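Side-chain contact in 2-hydroxychromene-2-carboxylate isomerase (Pseudomonas putida, PDB 2IMF), which catalyses the reversible, glutathione-dependent isomerization of 2-hydroxychromene-2-carboxylate to trans-o-hydroxybenzylidenepyruvate in naphthalene breakdown: residues E141-L144 / S145-A148. Residues are numbered along the deposited sequence; the frame is centred on the assembly and turned at random.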
ATOM      1  N   GLU A 141      13.433  24.840 -22.694  1.00 14.89           N
ATOM      2  CA  GLU A 141      14.183  25.269 -21.526  1.00 16.57           C
ATOM      3  C   GLU A 141      13.672  26.640 -21.049  1.00 15.17           C
ATOM      4  O   GLU A 141      13.555  26.931 -19.848  1.00 17.15           O
ATOM      5  CB  GLU A 141      15.672  25.372 -21.848  1.00 16.04           C
ATOM      6  CG  GLU A 141      16.301  23.982 -22.001  1.00 17.12           C
ATOM      7  CD  GLU A 141      17.720  24.008 -22.471  1.00 24.10           C
ATOM      8  OE1 GLU A 141      18.242  25.076 -22.891  1.00 22.59           O
ATOM      9  OE2 GLU A 141      18.304  22.913 -22.483  1.00 19.78           O
ATOM     10  N   HIS A 142      13.319  27.526 -22.006  1.00 15.81           N
ATOM     11  CA  HIS A 142      12.744  28.808 -21.609  1.00 16.04           C
ATOM     12  C   HIS A 142      11.406  28.592 -20.915  1.00 16.91           C
ATOM     13  O   HIS A 142      11.108  29.275 -19.918  1.00 18.74           O
ATOM     14  CB  HIS A 142      12.559  29.734 -22.834  1.00 15.47           C
ATOM     15  CG  HIS A 142      13.815  30.436 -23.230  1.00 18.53           C
ATOM     16  ND1 HIS A 142      14.883  29.798 -23.838  1.00 19.68           N
ATOM     17  CD2 HIS A 142      14.210  31.721 -23.016  1.00 18.12           C
ATOM     18  CE1 HIS A 142      15.886  30.666 -23.979  1.00 20.61           C
ATOM     19  NE2 HIS A 142      15.484  31.840 -23.534  1.00 18.39           N
ATOM     20  N   PHE A 143      10.571  27.711 -21.450  1.00 15.02           N
ATOM     21  CA  PHE A 143       9.307  27.396 -20.790  1.00 14.83           C
ATOM     22  C   PHE A 143       9.521  26.945 -19.332  1.00 16.62           C
ATOM     23  O   PHE A 143       8.831  27.399 -18.395  1.00 17.15           O
ATOM     24  CB  PHE A 143       8.562  26.330 -21.585  1.00 16.42           C
ATOM     25  CG  PHE A 143       7.285  25.893 -20.917  1.00 14.89           C
ATOM     26  CD1 PHE A 143       6.093  26.634 -21.087  1.00 15.99           C
ATOM     27  CD2 PHE A 143       7.260  24.735 -20.106  1.00 17.13           C
ATOM     28  CE1 PHE A 143       4.953  26.241 -20.421  1.00 18.24           C
ATOM     29  CE2 PHE A 143       6.088  24.361 -19.476  1.00 16.87           C
ATOM     30  CZ  PHE A 143       4.947  25.139 -19.642  1.00 17.97           C
ATOM     31  N   LEU A 144      10.484  26.046 -19.121  1.00 15.16           N
ATOM     32  CA  LEU A 144      10.747  25.520 -17.728  1.00 15.97           C
ATOM     33  C   LEU A 144      10.989  26.593 -16.708  1.00 17.64           C
ATOM     34  O   LEU A 144      10.607  26.424 -15.552  1.00 19.25           O
ATOM     35  CB  LEU A 144      11.963  24.602 -17.724  1.00 15.52           C
ATOM     36  CG  LEU A 144      11.670  23.328 -18.493  1.00 13.77           C
ATOM     37  CD1 LEU A 144      12.935  22.466 -18.585  1.00 17.23           C
ATOM     38  CD2 LEU A 144      10.573  22.564 -17.879  1.00 17.63           C
ATOM     39  N   SER A 145      11.592  27.707 -17.093  1.00 19.13           N
ATOM     40  CA  SER A 145      11.911  28.710 -16.044  1.00 20.95           C
ATOM     41  C   SER A 145      10.864  29.825 -16.072  1.00 21.83           C
ATOM     42  O   SER A 145      10.959  30.755 -15.269  1.00 24.61           O
ATOM     43  CB  SER A 145      13.298  29.244 -16.274  1.00 22.49           C
ATOM     44  OG  SER A 145      13.327  29.909 -17.492  1.00 26.43           O
ATOM     45  N   SER A 146       9.848  29.726 -16.915  1.00 20.24           N
ATOM     46  CA  SER A 146       8.888  30.833 -17.065  1.00 19.66           C
ATOM     47  C   SER A 146       7.878  30.844 -15.929  1.00 21.14           C
ATOM     48  O   SER A 146       7.482  29.807 -15.358  1.00 20.97           O
ATOM     49  CB  SER A 146       8.149  30.698 -18.391  1.00 19.95           C
ATOM     50  OG  SER A 146       7.221  29.609 -18.391  1.00 18.46           O
ATOM     51  N   ASN A 147       7.339  32.030 -15.678  1.00 21.83           N
ATOM     52  CA  ASN A 147       6.297  32.157 -14.702  1.00 22.16           C
ATOM     53  C   ASN A 147       5.041  31.409 -15.051  1.00 20.47           C
ATOM     54  O   ASN A 147       4.490  30.773 -14.128  1.00 23.32           O
ATOM     55  CB  ASN A 147       6.007  33.647 -14.439  1.00 24.66           C
ATOM     56  CG  ASN A 147       7.180  34.341 -13.786  1.00 30.66           C
ATOM     57  OD1 ASN A 147       7.864  33.768 -12.929  1.00 38.61           O
ATOM     58  ND2 ASN A 147       7.416  35.604 -14.166  1.00 39.46           N
ATOM     59  N   ALA A 148       4.611  31.378 -16.311  1.00 21.02           N
ATOM     60  CA  ALA A 148       3.400  30.735 -16.733  1.00 20.95           C
ATOM     61  C   ALA A 148       3.449  29.204 -16.497  1.00 21.13           C
ATOM     62  O   ALA A 148       2.442  28.585 -16.166  1.00 20.55           O
ATOM     63  CB  ALA A 148       3.166  31.006 -18.191  1.00 22.31           C
TER
HETATM   64  O   HOH W   1       8.870  27.928 -14.080  1.00 22.22           O
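Ser-146 grips the carbonyl oxygen of Phe-143 twice. Its hydroxyl gives the shorter bond, 2.7 Å from OG to Phe-143 O, and lies in the carbonyl plane on a lone pair; its own backbone N donates to the same oxygen at 2.9 Å, with a fairly straight N-H...O angle of 160°, but from well above that plane. The two donors therefore share the acceptor by coming at it from different directions. What brings the hydroxyl round is chi1 of 71°, which sets OG between the backbone N and the carbonyl carbon of Ser-146. As the N-cap of the following helix, Ser-146 also uses OG to cap the backbone N of Ala-149, so one hydroxyl links the preceding helix to the first turn of the next. With the hydroxyl removed, as in an alanine here, Ala-149 N would probably lose its cap and Phe-143 O would be left with one donor instead of two.

One residue back, Ser-145 N bonds to His-142 O at 3.3 Å, an i to i-3 bond, and reaches Glu-141 O only weakly at 3.5 Å. Ser-145 OG adds another weak bond to His-142 O. Across the bend, a water donates both to Leu-144 O and to Ser-146 O, 2.7 Å from each.

Packing between the side chains is slight: Phe-143 CD1 comes to 4.2 Å from Ser-146 OG, the ring being set obliquely to the hydroxyl. That ring packs edge-to-face with Tyr-95. Leu-144 rests on Pro-126 of helix 125-133, where Glu-141 also touches Pro-126 and Ala-127 while salt-bridged to Arg-137. The whole arrangement is a surface turn between helix 137-145 and helix 147-162, away from the glutathione and substrate sites.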